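Local atomic coordinates of DUF3822 family protein (Bacteroides thetaiotaomicron VPI-5482, PDB entry 3HRG), a protein that is of unknown function but adopts an actin-like ATPase fold, so that nucleotide binding is a possibility rather than an established activity. Residues A[111-115]-A[148-152]; A[119-123]-A[140-145]; A[160-164]-A[203-209]; A[76-81]-A[94-100]. All blocks are in the same frame, centred on the assembly; numbering follows the deposited sequence. Where two conformers were deposited one is given.

Interaction 1 (A[111-115]-A[148-152]); sequences ILKKN and IEYFS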
# COMPACT_ATOMS: atom_id res chain seq x y z
N ILE A 111 -12.88 1.75 5.35
CA ILE A 111 -12.98 2.09 6.73
C ILE A 111 -12.11 1.11 7.55
O ILE A 111 -12.26 -0.11 7.44
CB ILE A 111 -14.43 2.00 7.24
CG1 ILE A 111 -15.29 2.99 6.48
CG2 ILE A 111 -14.49 2.30 8.78
CD1 ILE A 111 -16.81 2.85 6.74
N LEU A 112 -11.21 1.66 8.35
CA LEU A 112 -10.36 0.88 9.23
C LEU A 112 -10.97 1.07 10.62
O LEU A 112 -10.56 1.96 11.36
CB LEU A 112 -8.91 1.33 9.16
CG LEU A 112 -8.11 1.11 7.87
CD1 LEU A 112 -8.63 1.87 6.61
CD2 LEU A 112 -6.63 1.45 8.14
N LYS A 113 -11.97 0.25 10.95
CA LYS A 113 -12.72 0.40 12.24
C LYS A 113 -11.83 0.34 13.49
O LYS A 113 -11.91 1.23 14.35
CB LYS A 113 -13.84 -0.65 12.35
CG LYS A 113 -14.73 -0.48 13.58
N LYS A 114 -10.98 -0.67 13.55
CA LYS A 114 -10.03 -0.85 14.65
C LYS A 114 -9.08 0.36 14.85
O LYS A 114 -8.76 0.70 15.99
CB LYS A 114 -9.20 -2.13 14.41
N ASN A 115 -8.69 1.03 13.77
CA ASN A 115 -7.78 2.20 13.83
C ASN A 115 -8.47 3.56 13.82
O ASN A 115 -7.80 4.59 13.83
CB ASN A 115 -6.80 2.13 12.67
CG ASN A 115 -6.00 0.84 12.67
OD1 ASN A 115 -6.33 -0.10 11.94
ND2 ASN A 115 -5.03 0.75 13.55
N ILE A 148 -1.40 0.35 7.12
CA ILE A 148 -1.72 1.05 8.37
C ILE A 148 -2.12 0.07 9.44
O ILE A 148 -1.63 0.17 10.57
CB ILE A 148 -2.85 2.07 8.16
CG1 ILE A 148 -2.29 3.24 7.38
CG2 ILE A 148 -3.41 2.54 9.52
CD1 ILE A 148 -3.32 4.21 6.84
N GLU A 149 -2.95 -0.92 9.11
CA GLU A 149 -3.33 -1.91 10.12
C GLU A 149 -2.11 -2.69 10.65
O GLU A 149 -1.96 -2.92 11.86
CB GLU A 149 -4.37 -2.89 9.58
CG GLU A 149 -5.62 -2.19 9.13
CD GLU A 149 -6.79 -3.10 8.89
OE1 GLU A 149 -6.66 -4.33 9.03
OE2 GLU A 149 -7.87 -2.54 8.58
N TYR A 150 -1.25 -3.09 9.74
CA TYR A 150 -0.04 -3.82 10.08
C TYR A 150 0.94 -2.96 10.90
O TYR A 150 1.40 -3.38 11.96
CB TYR A 150 0.63 -4.28 8.79
CG TYR A 150 1.90 -5.08 8.97
CD1 TYR A 150 1.85 -6.44 9.24
CD2 TYR A 150 3.16 -4.49 8.83
CE1 TYR A 150 3.02 -7.21 9.38
CE2 TYR A 150 4.35 -5.24 8.99
CZ TYR A 150 4.25 -6.60 9.25
OH TYR A 150 5.37 -7.37 9.40
N PHE A 151 1.28 -1.80 10.40
CA PHE A 151 2.20 -0.91 11.11
C PHE A 151 1.63 -0.42 12.46
O PHE A 151 2.37 -0.24 13.41
CB PHE A 151 2.57 0.29 10.27
CG PHE A 151 3.37 -0.03 8.99
CD1 PHE A 151 4.41 -0.94 8.98
CD2 PHE A 151 3.13 0.71 7.85
CE1 PHE A 151 5.15 -1.14 7.82
CE2 PHE A 151 3.86 0.50 6.66
CZ PHE A 151 4.87 -0.42 6.65
N SER A 152 0.33 -0.24 12.56
CA SER A 152 -0.29 0.15 13.82
C SER A 152 0.07 -0.85 14.93
O SER A 152 0.47 -0.47 16.02
CB SER A 152 -1.82 0.25 13.69
OG SER A 152 -2.41 0.40 14.98
O HOH W 1 -4.09 -2.41 13.46
O HOH W 2 -8.55 -1.37 11.16
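Asn115 meets Glu149 through two waters and comes close to Ser152, with an apolar patch beside them. The contact joins the turn after strand 105-112 to helix 144-154 of the actin-like fold. Asn115 CG stands anti to the carbonyl carbon (chi1 -57°), which carries the amide toward the helix. Asn115 OD1 comes within 3.6 Å of Glu149 CG, and the two side chains cross at about a right angle. Asn115 ND2 lies 3.0 Å from Ser152 OG, which is already bonded to Gly180 O. Of the waters, one accepts from Asn115 ND2 and donates to Glu149 O at 2.7 Å. The other donates to Asn115 OD1 at 2.7 Å and, weakly, to Glu149 OE2 at 2.9 Å. The amide and carboxylate planes are 37° apart. Next to them Leu112 CD2 packs on Ile148 CG2 at 3.7 Å, and Ile119 of strand 117-124 touches both residues. With an alanine here, both waters would probably lose their partner on the turn, and Glu149 OE2 its bridge to it. The water bonds, oxygen accepting and nitrogen donating, are consistent with the amide being this way round; the polar join to Glu149 runs through solvent.

Interaction 2 (A[119-123]-A[140-145]); sequences IIFGI and FYSQST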
# COMPACT_ATOMS: atom_id res chain seq x y z
N ILE A 119 -9.52 5.60 4.67
CA ILE A 119 -8.63 5.90 3.57
C ILE A 119 -9.53 6.04 2.33
O ILE A 119 -10.23 5.08 1.97
CB ILE A 119 -7.61 4.79 3.32
CG1 ILE A 119 -6.69 4.59 4.55
CG2 ILE A 119 -6.76 5.10 2.03
CD1 ILE A 119 -5.78 5.77 4.82
N ILE A 120 -9.53 7.24 1.73
CA ILE A 120 -10.26 7.57 0.52
C ILE A 120 -9.22 7.48 -0.58
O ILE A 120 -8.13 8.03 -0.43
CB ILE A 120 -10.89 8.96 0.57
CG1 ILE A 120 -11.74 9.15 1.84
CG2 ILE A 120 -11.73 9.17 -0.67
CD1 ILE A 120 -12.18 10.66 2.11
N PHE A 121 -9.51 6.75 -1.67
CA PHE A 121 -8.50 6.48 -2.70
C PHE A 121 -9.09 6.44 -4.12
O PHE A 121 -10.23 6.10 -4.33
CB PHE A 121 -7.73 5.18 -2.37
CG PHE A 121 -8.55 3.91 -2.47
CD1 PHE A 121 -9.35 3.48 -1.42
CD2 PHE A 121 -8.52 3.13 -3.63
CE1 PHE A 121 -10.11 2.31 -1.50
CE2 PHE A 121 -9.27 1.95 -3.71
CZ PHE A 121 -10.06 1.54 -2.64
N GLY A 122 -8.25 6.79 -5.08
CA GLY A 122 -8.68 6.81 -6.46
C GLY A 122 -8.23 5.56 -7.18
O GLY A 122 -7.22 4.95 -6.83
N ILE A 123 -9.01 5.17 -8.18
CA ILE A 123 -8.64 4.05 -9.03
C ILE A 123 -9.02 4.43 -10.46
O ILE A 123 -10.08 5.06 -10.69
CB ILE A 123 -9.32 2.73 -8.59
CG1 ILE A 123 -8.82 1.54 -9.43
CG2 ILE A 123 -10.85 2.84 -8.69
CD1 ILE A 123 -9.45 0.21 -8.97
N PHE A 140 -11.90 -4.03 -3.09
CA PHE A 140 -10.85 -3.06 -3.50
C PHE A 140 -10.27 -2.29 -2.32
O PHE A 140 -11.04 -1.75 -1.51
CB PHE A 140 -11.41 -2.05 -4.47
CG PHE A 140 -11.78 -2.65 -5.80
CD1 PHE A 140 -12.97 -3.29 -5.96
CD2 PHE A 140 -10.89 -2.56 -6.88
CE1 PHE A 140 -13.31 -3.87 -7.18
CE2 PHE A 140 -11.21 -3.13 -8.10
CZ PHE A 140 -12.43 -3.75 -8.25
N TYR A 141 -8.94 -2.24 -2.25
CA TYR A 141 -8.26 -1.52 -1.18
C TYR A 141 -7.18 -0.64 -1.67
O TYR A 141 -6.58 -0.90 -2.69
CB TYR A 141 -7.53 -2.49 -0.25
CG TYR A 141 -8.43 -3.49 0.43
CD1 TYR A 141 -9.04 -3.21 1.66
CD2 TYR A 141 -8.67 -4.73 -0.15
CE1 TYR A 141 -9.87 -4.11 2.27
CE2 TYR A 141 -9.50 -5.64 0.44
CZ TYR A 141 -10.09 -5.33 1.65
OH TYR A 141 -10.89 -6.26 2.21
N SER A 142 -6.96 0.44 -0.94
CA SER A 142 -5.80 1.25 -1.12
C SER A 142 -4.72 0.39 -0.49
O SER A 142 -4.98 -0.31 0.51
CB SER A 142 -5.90 2.54 -0.28
OG SER A 142 -4.66 3.26 -0.23
N GLN A 143 -3.50 0.42 -1.03
CA GLN A 143 -2.38 -0.31 -0.42
C GLN A 143 -2.15 0.21 1.02
O GLN A 143 -1.75 -0.56 1.90
CB GLN A 143 -1.13 -0.19 -1.27
CG GLN A 143 0.08 -0.87 -0.67
CD GLN A 143 1.35 -0.62 -1.39
OE1 GLN A 143 1.66 0.53 -1.70
NE2 GLN A 143 2.15 -1.67 -1.59
N SER A 144 -2.44 1.49 1.24
CA SER A 144 -2.32 2.09 2.56
C SER A 144 -3.19 1.44 3.66
O SER A 144 -2.81 1.45 4.83
CB SER A 144 -2.63 3.57 2.49
OG SER A 144 -1.64 4.27 1.74
N THR A 145 -4.32 0.86 3.28
CA THR A 145 -5.23 0.23 4.25
C THR A 145 -4.58 -0.95 5.04
O THR A 145 -4.47 -0.86 6.27
CB THR A 145 -6.55 -0.10 3.58
OG1 THR A 145 -7.14 1.12 3.12
CG2 THR A 145 -7.49 -0.85 4.55
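Phe121 lays one face of its ring over the backbone between Tyr141 and Ser142. Its CG sits between the backbone N and the carbonyl carbon (chi1 68°). This torsion drops the ring toward strand 139-142. Ser142 N lies over the ring centre, 3.7 Å from Phe121 CE1, and Tyr141 C is nearer the rim. Phe140 O approaches the ring edge, 3.6 Å from Phe121 CZ. Ser142 CB makes an off-centre CH-pi contact, 4.1 Å from the Phe121 ring centroid. The same Ser142 CB touches Ile119 CG2 at 3.6 Å. The two strands come from different sheets and cross steeply, with axes 7.4 Å apart at 109°. Strand 139-142 is the edge strand of a five-stranded mixed sheet of order 3-2-1-4-5, as in actin-like domains. Strand 117-124 is the middle of a three-stranded antiparallel sheet packed against it. Asn110, on the neighbouring strand of that smaller sheet, bonds Phe140 O, Ser142 N and Thr145 OG1. Thr145 OG1 also rests 3.7 Å from Ile119 CB, the two side chains running past each other in opposite directions. At the other end Ile123 is fully extended, and its CD1 meets Phe140 CD2 at 3.8 Å, the side chains crossing at about a right angle.

Interaction 3 (A[160-164]-A[203-209]); sequences SKKMY and VWKQLEF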
# COMPACT_ATOMS: atom_id res chain seq x y z
N SER A 160 8.47 4.66 21.96
CA SER A 160 8.87 5.68 21.02
C SER A 160 7.80 5.86 19.94
O SER A 160 7.01 4.93 19.70
CB SER A 160 10.16 5.22 20.36
OG SER A 160 9.94 3.96 19.67
N LYS A 161 7.76 7.05 19.33
CA LYS A 161 6.87 7.28 18.18
C LYS A 161 7.59 6.66 17.00
O LYS A 161 8.83 6.54 16.99
CB LYS A 161 6.60 8.75 17.89
CG LYS A 161 5.91 9.48 19.02
CD LYS A 161 5.61 10.91 18.64
CE LYS A 161 5.00 11.70 19.78
NZ LYS A 161 4.67 13.08 19.31
N LYS A 162 6.84 6.28 15.98
CA LYS A 162 7.45 5.59 14.86
C LYS A 162 6.97 6.11 13.52
O LYS A 162 5.79 6.43 13.35
CB LYS A 162 7.20 4.08 15.01
CG LYS A 162 7.95 3.49 16.25
CD LYS A 162 7.55 2.13 16.54
CE LYS A 162 8.11 1.63 17.85
NZ LYS A 162 7.44 2.20 19.05
N MSE A 163 7.91 6.22 12.60
CA MSE A 163 7.63 6.60 11.24
C MSE A 163 7.96 5.40 10.37
O MSE A 163 9.10 4.91 10.40
CB MSE A 163 8.51 7.79 10.79
CG MSE A 163 8.28 8.15 9.34
SE MSE A 163 9.26 9.73 8.74
CE MSE A 163 8.43 11.04 9.84
N TYR A 164 6.98 4.91 9.61
CA TYR A 164 7.16 3.78 8.67
C TYR A 164 7.07 4.38 7.28
O TYR A 164 6.09 5.04 6.98
CB TYR A 164 6.10 2.69 8.85
CG TYR A 164 6.20 2.01 10.18
CD1 TYR A 164 7.03 0.92 10.37
CD2 TYR A 164 5.48 2.48 11.27
CE1 TYR A 164 7.14 0.30 11.60
CE2 TYR A 164 5.58 1.85 12.53
CZ TYR A 164 6.42 0.78 12.69
OH TYR A 164 6.52 0.15 13.90
N VAL A 203 8.33 15.69 7.28
CA VAL A 203 7.31 15.09 8.15
C VAL A 203 7.84 14.91 9.58
O VAL A 203 7.12 15.10 10.54
CB VAL A 203 6.78 13.77 7.59
CG1 VAL A 203 5.79 13.12 8.59
CG2 VAL A 203 6.12 13.99 6.18
N TRP A 204 9.10 14.54 9.74
CA TRP A 204 9.67 14.38 11.05
C TRP A 204 9.54 15.68 11.85
O TRP A 204 9.20 15.67 13.03
CB TRP A 204 11.17 14.01 10.94
CG TRP A 204 11.77 13.47 12.23
CD1 TRP A 204 12.29 14.18 13.28
CD2 TRP A 204 11.93 12.10 12.56
NE1 TRP A 204 12.72 13.31 14.26
CE2 TRP A 204 12.53 12.03 13.83
CE3 TRP A 204 11.58 10.91 11.92
CZ2 TRP A 204 12.78 10.81 14.47
CZ3 TRP A 204 11.86 9.71 12.53
CH2 TRP A 204 12.47 9.66 13.80
N LYS A 205 9.88 16.80 11.20
CA LYS A 205 9.83 18.12 11.85
C LYS A 205 8.38 18.54 12.09
O LYS A 205 8.06 19.07 13.15
CB LYS A 205 10.60 19.17 11.03
CG LYS A 205 10.75 20.57 11.66
CD LYS A 205 11.56 20.55 12.99
CE LYS A 205 11.67 21.91 13.67
NZ LYS A 205 10.35 22.50 14.00
N GLN A 206 7.51 18.29 11.11
CA GLN A 206 6.10 18.63 11.19
C GLN A 206 5.41 18.01 12.41
O GLN A 206 4.59 18.65 13.06
CB GLN A 206 5.37 18.11 9.94
CG GLN A 206 3.89 18.46 9.80
CD GLN A 206 3.16 17.69 8.67
OE1 GLN A 206 3.76 16.96 7.88
NE2 GLN A 206 1.86 17.81 8.66
N LEU A 207 5.74 16.75 12.68
CA LEU A 207 5.13 16.00 13.79
C LEU A 207 5.89 16.10 15.11
O LEU A 207 5.52 15.46 16.10
CB LEU A 207 4.99 14.55 13.35
CG LEU A 207 3.99 14.28 12.22
CD1 LEU A 207 3.92 12.78 11.89
CD2 LEU A 207 2.66 14.82 12.64
N GLU A 208 6.95 16.91 15.09
CA GLU A 208 7.84 17.18 16.21
C GLU A 208 8.41 15.88 16.78
O GLU A 208 8.45 15.71 18.00
CB GLU A 208 7.14 18.04 17.29
CG GLU A 208 6.48 19.31 16.69
CD GLU A 208 5.81 20.21 17.71
OE1 GLU A 208 6.27 20.33 18.87
OE2 GLU A 208 4.80 20.82 17.34
N PHE A 209 8.82 14.97 15.90
CA PHE A 209 9.46 13.74 16.32
C PHE A 209 10.80 14.07 16.99
O PHE A 209 11.46 15.06 16.63
CB PHE A 209 9.64 12.77 15.16
CG PHE A 209 8.49 11.81 14.95
CD1 PHE A 209 7.17 12.19 15.11
CD2 PHE A 209 8.75 10.55 14.42
CE1 PHE A 209 6.12 11.27 14.87
CE2 PHE A 209 7.74 9.63 14.17
CZ PHE A 209 6.41 10.00 14.36
O HOH W 3 3.80 13.70 16.75
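Met163, modelled as selenomethionine, sets its selenium at the edge of the Trp204 six-membered ring. Met163 SE lies 5.4 Å from the ring centroid and 82° off the normal, a Met-aromatic contact. In the second five-stranded sheet of the actin-like fold, strand 162-167 is the middle strand, and here helix 193-206 packs on it. The Met163 chain runs straight out and then bends at its last torsion (chi3 -65°). The bend brings Met163 CE in against the helix, 3.6 Å from Val203 CG1 and 3.8 Å from Trp204 CE3. The helix ends in a Schellman motif: Glu208 has a phi of 55°, and Phe209 N bonds Trp204 O at 3.0 Å. The chain turns back there, and the Phe209 ring reaches the strand. Lys161 CB sits over one face of that ring, 4.0 Å from its centroid. The backbone of the strand meets the ring edge, with Lys162 C 3.7 Å from Phe209 CE2. Trp204 CH2 is at the edge too, while Phe209 CB lies over a face of the indole. With an alanine in place of Phe209, the Lys161 chain would probably lose the surface it lies on, and a gap would open beside Met163 CB. Beyond the ring the Lys161 chain stays extended, and Lys161 NZ donates to a water at 2.8 Å.

Interaction 4 (A[76-81]-A[94-100]); sequences KRFTMI and LFYHNHQ. With PEG (di(hydroxyethyl)ether), chain D.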
# COMPACT_ATOMS: atom_id res chain seq x y z
N LYS A 76 -0.12 7.16 -5.00
CA LYS A 76 -0.05 8.29 -4.07
C LYS A 76 -1.40 8.94 -3.92
O LYS A 76 -1.55 9.85 -3.08
CB LYS A 76 0.96 9.36 -4.54
CG LYS A 76 0.64 10.06 -5.81
CD LYS A 76 1.85 10.98 -6.19
CE LYS A 76 1.94 11.11 -7.66
NZ LYS A 76 2.37 9.79 -8.23
N ARG A 77 -2.38 8.51 -4.71
CA ARG A 77 -3.69 9.16 -4.74
C ARG A 77 -4.63 8.61 -3.69
O ARG A 77 -5.55 7.88 -4.00
CB ARG A 77 -4.29 9.08 -6.14
CG ARG A 77 -3.42 9.85 -7.17
CD ARG A 77 -3.97 9.87 -8.55
NE ARG A 77 -5.23 10.59 -8.61
CZ ARG A 77 -5.35 11.92 -8.68
NH1 ARG A 77 -4.30 12.74 -8.71
NH2 ARG A 77 -6.56 12.45 -8.71
N PHE A 78 -4.33 8.96 -2.44
CA PHE A 78 -5.16 8.57 -1.30
C PHE A 78 -5.09 9.68 -0.28
O PHE A 78 -4.14 10.49 -0.26
CB PHE A 78 -4.76 7.23 -0.63
CG PHE A 78 -3.42 7.27 0.08
CD1 PHE A 78 -3.31 7.68 1.41
CD2 PHE A 78 -2.29 6.93 -0.60
CE1 PHE A 78 -2.09 7.70 2.04
CE2 PHE A 78 -1.05 6.96 0.03
CZ PHE A 78 -0.96 7.37 1.36
N THR A 79 -6.12 9.72 0.56
CA THR A 79 -6.24 10.70 1.61
C THR A 79 -6.80 10.03 2.87
O THR A 79 -7.78 9.28 2.80
CB THR A 79 -7.21 11.80 1.20
OG1 THR A 79 -6.63 12.58 0.17
CG2 THR A 79 -7.55 12.70 2.42
N MSE A 80 -6.18 10.29 4.01
CA MSE A 80 -6.64 9.72 5.27
C MSE A 80 -7.48 10.73 6.02
O MSE A 80 -7.12 11.89 6.08
CB MSE A 80 -5.45 9.29 6.13
CG MSE A 80 -5.82 8.62 7.45
SE MSE A 80 -6.18 9.80 8.93
CE MSE A 80 -4.39 10.51 9.23
N ILE A 81 -8.61 10.26 6.57
CA ILE A 81 -9.45 11.12 7.40
C ILE A 81 -9.88 10.32 8.65
O ILE A 81 -10.18 9.13 8.57
CB ILE A 81 -10.66 11.72 6.64
CG1 ILE A 81 -11.31 12.85 7.47
CG2 ILE A 81 -11.65 10.65 6.26
CD1 ILE A 81 -12.57 13.36 6.83
N LEU A 94 -13.76 15.71 -0.32
CA LEU A 94 -12.54 15.64 0.48
C LEU A 94 -11.35 15.24 -0.38
O LEU A 94 -10.27 15.84 -0.32
CB LEU A 94 -12.71 14.60 1.59
CG LEU A 94 -13.59 14.94 2.80
CD1 LEU A 94 -14.01 13.69 3.59
CD2 LEU A 94 -12.87 15.93 3.67
N PHE A 95 -11.55 14.20 -1.18
CA PHE A 95 -10.50 13.71 -2.04
C PHE A 95 -10.00 14.76 -3.03
O PHE A 95 -8.78 14.97 -3.16
CB PHE A 95 -10.99 12.45 -2.76
CG PHE A 95 -9.93 11.76 -3.58
CD1 PHE A 95 -9.01 10.91 -2.98
CD2 PHE A 95 -9.84 11.96 -4.95
CE1 PHE A 95 -8.05 10.25 -3.74
CE2 PHE A 95 -8.88 11.33 -5.70
CZ PHE A 95 -7.97 10.45 -5.08
N TYR A 96 -10.94 15.41 -3.72
CA TYR A 96 -10.57 16.46 -4.71
C TYR A 96 -10.12 17.82 -4.13
O TYR A 96 -9.69 18.68 -4.90
CB TYR A 96 -11.60 16.54 -5.87
CG TYR A 96 -11.54 15.26 -6.70
CD1 TYR A 96 -10.35 14.88 -7.37
CD2 TYR A 96 -12.63 14.43 -6.81
CE1 TYR A 96 -10.28 13.71 -8.11
CE2 TYR A 96 -12.57 13.23 -7.57
CZ TYR A 96 -11.38 12.88 -8.21
OH TYR A 96 -11.28 11.71 -8.97
N HIS A 97 -10.26 18.01 -2.81
CA HIS A 97 -9.66 19.16 -2.13
C HIS A 97 -8.18 18.81 -1.75
O HIS A 97 -7.44 19.65 -1.26
CB HIS A 97 -10.50 19.66 -0.94
CG HIS A 97 -11.60 20.61 -1.34
ND1 HIS A 97 -11.34 21.89 -1.78
CD2 HIS A 97 -12.95 20.47 -1.34
CE1 HIS A 97 -12.48 22.49 -2.07
NE2 HIS A 97 -13.47 21.65 -1.80
N ASN A 98 -7.77 17.57 -1.95
CA ASN A 98 -6.38 17.13 -1.72
C ASN A 98 -5.64 16.63 -2.95
O ASN A 98 -4.41 16.51 -2.90
CB ASN A 98 -6.39 16.05 -0.65
CG ASN A 98 -6.65 16.60 0.75
OD1 ASN A 98 -5.77 17.20 1.37
ND2 ASN A 98 -7.85 16.42 1.24
N HIS A 99 -6.36 16.28 -4.03
CA HIS A 99 -5.75 15.77 -5.26
C HIS A 99 -6.37 16.48 -6.46
O HIS A 99 -7.55 16.84 -6.43
CB HIS A 99 -5.96 14.27 -5.38
CG HIS A 99 -5.41 13.49 -4.23
ND1 HIS A 99 -4.08 13.15 -4.14
CD2 HIS A 99 -6.00 13.01 -3.12
CE1 HIS A 99 -3.87 12.53 -2.99
NE2 HIS A 99 -5.02 12.40 -2.37
N GLN A 100 -5.60 16.64 -7.52
CA GLN A 100 -6.05 17.29 -8.73
C GLN A 100 -7.18 16.48 -9.35
O GLN A 100 -7.13 15.23 -9.37
CB GLN A 100 -4.88 17.43 -9.73
CG GLN A 100 -5.26 18.06 -11.06
CD GLN A 100 -4.07 18.32 -11.98
OE1 GLN A 100 -2.92 18.09 -11.62
NE2 GLN A 100 -4.35 18.82 -13.18
C1 PEG D . -4.96 19.89 -5.15
O1 PEG D . -6.40 19.84 -5.11
C2 PEG D . -4.32 19.76 -3.76
O2 PEG D . -3.92 21.02 -3.21
C3 PEG D . -3.03 20.89 -2.10
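The His99 ring takes Arg77 CA over one face, a CH-pi contact 4.2 Å from the ring centroid, and its edge meets Phe78 O and Thr79 OG1. The Phe95 ring has His99 CD2 over a face and Arg77 O at its edge, 3.5 Å from Phe95 CE1. Phe95 CD2 in turn lies over the centre of the Tyr96 ring. The Arg77 guanidinium has His99 CB over one face, with Gln100 O and Tyr96 CE1 at its edge. Arg77 NH2 bonds Gln100 O at 2.9 Å, nearly straight on both sides. The bend at chi3 (65°) brings the group round to this carbonyl. Arg77 NE forms a salt bridge with Glu105, which also accepts from Tyr96 OH, so one carboxylate ties both side chains. His99 NE2 lies 3.0 Å from Thr79 OG1 in a hydrogen bond that either could donate, and bonds Phe78 O only weakly. Arg77 centres an inverse gamma turn. Asn98 ND2 folds back on Leu94 O at 2.9 Å. A di(hydroxyethyl)ether, probably from the crystallisation liquor, makes a weak hydrogen bond to His99 O. Strand 78-82 edges the three-stranded antiparallel sheet of this actin-like fold, beside strand 117-124. Helix 91-96 covers one face of that sheet, where Phe95 and Tyr96 touch Val107 of strand 105-112. Phe78 and Met80 reach instead to strand 181-189.

In the fold
Interactions 1, 2 and 4 all reach the three-stranded sheet. Interactions 2 and 4 have centres 11 Å apart and are joined directly: Ile120 O lies 2.8 Å from Thr79 N, probably a hydrogen bond between neighbouring strands. Interactions 1 and 2 share helix 144-154 and touch where Ile148 CD1 meets Ile119 CD1 at 3.5 Å. Interaction 3 lies on the five-stranded sheet that contains strand 162-167. It touches interaction 1 through the stacked rings of Phe151 and Tyr164, although the centres are 18 Å apart. No active site is established. An unknown ligand, probably from the crystallisation liquor, hydrogen-bonds Lys76 N in interaction 4; the Ile123 side chain of interaction 2 is about 9 Å from such a ligand.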